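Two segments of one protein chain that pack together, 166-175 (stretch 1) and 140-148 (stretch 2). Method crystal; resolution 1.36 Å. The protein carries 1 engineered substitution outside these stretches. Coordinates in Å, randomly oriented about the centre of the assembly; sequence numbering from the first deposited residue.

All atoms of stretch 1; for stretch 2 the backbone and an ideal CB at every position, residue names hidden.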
# COMPACT_ATOMS: atom_id res chain seq x y z
N THR A 166 9.64 -12.97 23.35
CA THR A 166 9.69 -14.34 23.87
C THR A 166 8.67 -15.17 23.10
O THR A 166 7.66 -14.66 22.61
CB THR A 166 9.39 -14.44 25.37
OG1 THR A 166 8.02 -14.09 25.63
CG2 THR A 166 10.30 -13.54 26.21
N VAL A 167 8.95 -16.46 23.00
CA VAL A 167 8.01 -17.37 22.36
C VAL A 167 6.73 -17.43 23.21
O VAL A 167 5.64 -17.54 22.67
CB VAL A 167 8.66 -18.76 22.12
CG1 VAL A 167 7.62 -19.84 21.94
CG2 VAL A 167 9.53 -18.70 20.87
N GLU A 168 6.85 -17.30 24.53
CA GLU A 168 5.71 -17.45 25.41
C GLU A 168 4.73 -16.30 25.19
O GLU A 168 3.51 -16.50 25.22
CB GLU A 168 6.14 -17.56 26.88
CG GLU A 168 6.90 -18.86 27.20
CD GLU A 168 8.29 -18.98 26.54
OE1 GLU A 168 9.02 -17.95 26.35
OE2 GLU A 168 8.65 -20.14 26.18
N GLN A 169 5.26 -15.11 24.92
CA GLN A 169 4.42 -13.97 24.62
C GLN A 169 3.68 -14.22 23.32
O GLN A 169 2.47 -14.07 23.28
CB GLN A 169 5.25 -12.70 24.49
CG GLN A 169 4.45 -11.44 24.26
CD GLN A 169 5.37 -10.22 24.16
OE1 GLN A 169 6.51 -10.31 23.67
NE2 GLN A 169 4.89 -9.08 24.67
N GLN A 170 4.39 -14.64 22.27
CA GLN A 170 3.78 -14.92 20.97
C GLN A 170 2.66 -15.94 21.15
O GLN A 170 1.55 -15.75 20.63
CB GLN A 170 4.80 -15.45 19.98
CG GLN A 170 4.22 -15.82 18.62
CD GLN A 170 5.28 -16.42 17.75
OE1 GLN A 170 6.29 -15.76 17.47
NE2 GLN A 170 5.12 -17.68 17.36
N ALA A 171 2.98 -17.04 21.84
CA ALA A 171 2.04 -18.16 22.00
C ALA A 171 0.79 -17.77 22.78
O ALA A 171 -0.30 -18.21 22.44
CB ALA A 171 2.71 -19.36 22.68
N SER A 172 0.95 -16.91 23.79
CA SER A 172 -0.19 -16.44 24.59
C SER A 172 -1.18 -15.73 23.68
O SER A 172 -2.39 -15.94 23.74
CB SER A 172 0.29 -15.47 25.70
OG SER A 172 -0.80 -14.87 26.38
N ILE A 173 -0.63 -14.90 22.81
CA ILE A 173 -1.46 -14.09 21.91
C ILE A 173 -2.07 -14.95 20.80
O ILE A 173 -3.24 -14.79 20.49
CB ILE A 173 -0.67 -12.90 21.35
CG1 ILE A 173 -0.19 -12.03 22.51
CG2 ILE A 173 -1.52 -12.09 20.37
CD1 ILE A 173 -1.26 -11.28 23.25
N VAL A 174 -1.32 -15.91 20.25
CA VAL A 174 -1.88 -16.82 19.24
C VAL A 174 -3.00 -17.64 19.86
O VAL A 174 -4.05 -17.81 19.24
CB VAL A 174 -0.79 -17.71 18.62
CG1 VAL A 174 -1.39 -18.76 17.72
CG2 VAL A 174 0.16 -16.84 17.82
N ARG A 175 -2.80 -18.13 21.08
CA ARG A 175 -3.83 -18.89 21.76
C ARG A 175 -5.10 -18.06 21.93
O ARG A 175 -6.19 -18.56 21.67
CB ARG A 175 -3.36 -19.45 23.10
CG ARG A 175 -4.44 -20.18 23.89
CD ARG A 175 -3.85 -20.87 25.11
NE ARG A 175 -4.88 -21.49 25.93
CZ ARG A 175 -5.61 -20.90 26.86
NH1 ARG A 175 -5.45 -19.61 27.17
NH2 ARG A 175 -6.52 -21.61 27.52
N UNK A 140 -3.62 -27.80 19.12
CA UNK A 140 -2.32 -27.30 19.58
C UNK A 140 -1.57 -26.72 18.41
O UNK A 140 -1.94 -26.92 17.27
CB UNK A 140 -1.50 -28.41 20.25
N UNK A 141 -0.54 -25.93 18.71
CA UNK A 141 0.20 -25.20 17.68
C UNK A 141 1.61 -24.91 18.18
O UNK A 141 1.83 -24.80 19.40
CB UNK A 141 -0.52 -23.90 17.31
N UNK A 142 2.55 -24.80 17.25
CA UNK A 142 3.95 -24.54 17.61
C UNK A 142 4.33 -23.07 17.35
O UNK A 142 3.51 -22.22 17.01
CB UNK A 142 4.88 -25.47 16.82
N UNK A 143 5.60 -22.79 17.59
CA UNK A 143 6.12 -21.43 17.57
C UNK A 143 6.31 -20.86 16.17
O UNK A 143 6.60 -19.69 16.02
CB UNK A 143 7.46 -21.39 18.32
N UNK A 144 6.04 -21.67 15.14
CA UNK A 144 6.09 -21.17 13.79
C UNK A 144 4.72 -20.89 13.22
O UNK A 144 4.62 -20.48 12.08
CB UNK A 144 6.83 -22.17 12.89
N UNK A 145 3.67 -21.12 14.03
CA UNK A 145 2.31 -20.80 13.59
C UNK A 145 2.03 -19.35 13.96
O UNK A 145 1.70 -19.03 15.10
CB UNK A 145 1.28 -21.74 14.22
N UNK A 146 2.24 -18.48 12.98
CA UNK A 146 1.98 -17.06 13.14
C UNK A 146 0.56 -16.79 12.72
O UNK A 146 0.15 -17.18 11.63
CB UNK A 146 2.96 -16.21 12.33
N UNK A 147 -0.21 -16.22 13.62
CA UNK A 147 -1.62 -15.91 13.38
C UNK A 147 -1.88 -14.51 13.88
O UNK A 147 -1.69 -14.22 15.09
CB UNK A 147 -2.55 -16.92 14.06
N UNK A 148 -2.29 -13.63 12.96
CA UNK A 148 -2.66 -12.24 13.28
C UNK A 148 -3.94 -11.99 12.54
O UNK A 148 -3.95 -11.86 11.32
CB UNK A 148 -1.58 -11.23 12.90

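Position 140 has extended backbone angles (-122/164), and its ideal CB finds nothing of stretch 1 within 5.5 Å. The helix sets no requirement here; the deposited residue is Thr140, which makes no contact across the interface.

At position 141 the backbone is again extended (-155/152) and CA-to-CB points toward the helix, yet the ideal CB is still 5.2 Å from Val174 CG1. That gap, lined by Ala171 and Val174, calls for a long apolar side chain: Leu, Met or an aromatic would each be plausible. The residue is Phe141, with chi1 at 65° (p). Val174 CG1 lies over one ring face, 3.8 Å from the centroid and 23° off the normal, a CH-pi contact. Ala171 O approaches the ring edge, 3.5 Å from Phe141 CZ; it already accepts from Arg175 N in the helix, at 2.8 Å.

Position 142 directs its CB away, so stretch 1 offers little guidance. The turn that follows favours a small acceptor, such as Asp, Asn or Ser. Asp142 meets this: its OD1 accepts from the backbone N of position 144 at 3.0 Å, and its O accepts from the backbone N of position 145 at 3.2 Å, within a type I turn.

At position 143 CA-to-CB points sideways, with the ideal CB 3.9 Å from Val167 CG1 and 4.5 Å from Gln170 NE2. Many side chains would suit, provided the far end can leave the helix. The more specific demand falls on the backbone, whose O accepts from Gln170 NE2 at 2.8 Å (152°). Glu143 is deposited; its CB packs on Val167 CG1 while its carboxylate leads away.

Position 144 also points away, leaving the choice open to turn-compatible residues; it is Asn144.

Position 145 points sideways, its ideal CB 5.3 Å from Val174 CG1, so a large apolar group could close the distance. Phe145 does so, CD2 reaching 3.8 Å from Val174 CG1. Its backbone O also receives a bond from a water at 2.8 Å; the same water donates to Asp142 O (2.9 Å) and accepts from Gln170 NE2 (2.9 Å).

Position 146 starts away from the helix, so only a side chain that bends back could touch it; Leu or Met could. Leu146, chi1 -50° (m), brings CD2 to 3.6 Å from Gln170 NE2.

Position 147 points toward the helix, its ideal CB 4.3 Å from Val174 CG1. Apolar residues such as Val, Ile or Leu fit. Leu147 places CB 4.2 Å from Val174 CG1.

Position 148 points away and is unconstrained by stretch 1; it is Ala148.

Stretch 2 140-148: TFDENFLLA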
# COMPACT_ATOMS: atom_id res chain seq x y z
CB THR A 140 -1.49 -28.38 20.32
OG1 THR A 140 -1.10 -29.41 19.41
CG2 THR A 140 -2.26 -28.94 21.48
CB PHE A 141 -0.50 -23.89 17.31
CG PHE A 141 -0.57 -22.90 18.44
CD1 PHE A 141 -1.58 -22.97 19.39
CD2 PHE A 141 0.41 -21.95 18.60
CE1 PHE A 141 -1.60 -22.10 20.46
CE2 PHE A 141 0.39 -21.10 19.68
CZ PHE A 141 -0.61 -21.17 20.60
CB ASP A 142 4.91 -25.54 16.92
CG ASP A 142 5.07 -25.34 15.44
OD1 ASP A 142 4.67 -24.29 14.88
OD2 ASP A 142 5.63 -26.28 14.81
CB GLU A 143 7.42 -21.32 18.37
CG GLU A 143 8.62 -22.05 17.78
CD GLU A 143 8.79 -23.49 18.21
OE1 GLU A 143 7.79 -24.24 18.42
OE2 GLU A 143 9.95 -23.91 18.27
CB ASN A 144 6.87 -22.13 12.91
CG ASN A 144 8.31 -22.20 13.31
OD1 ASN A 144 8.94 -21.17 13.52
ND2 ASN A 144 8.85 -23.41 13.37
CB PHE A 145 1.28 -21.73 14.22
CG PHE A 145 -0.14 -21.40 13.81
CD1 PHE A 145 -0.48 -21.28 12.46
CD2 PHE A 145 -1.12 -21.12 14.77
CE1 PHE A 145 -1.78 -20.96 12.09
CE2 PHE A 145 -2.41 -20.80 14.41
CZ PHE A 145 -2.75 -20.70 13.07
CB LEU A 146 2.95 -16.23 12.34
CG LEU A 146 4.43 -16.58 12.53
CD1 LEU A 146 5.29 -15.77 11.56
CD2 LEU A 146 4.88 -16.39 13.98
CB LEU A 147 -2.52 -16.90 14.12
CG LEU A 147 -4.01 -16.65 14.01
CD1 LEU A 147 -4.50 -16.89 12.59
CD2 LEU A 147 -4.75 -17.55 14.98
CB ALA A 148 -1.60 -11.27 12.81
O HOH W 1 2.84 -19.48 17.59
O HOH W 2 8.48 -16.81 16.39
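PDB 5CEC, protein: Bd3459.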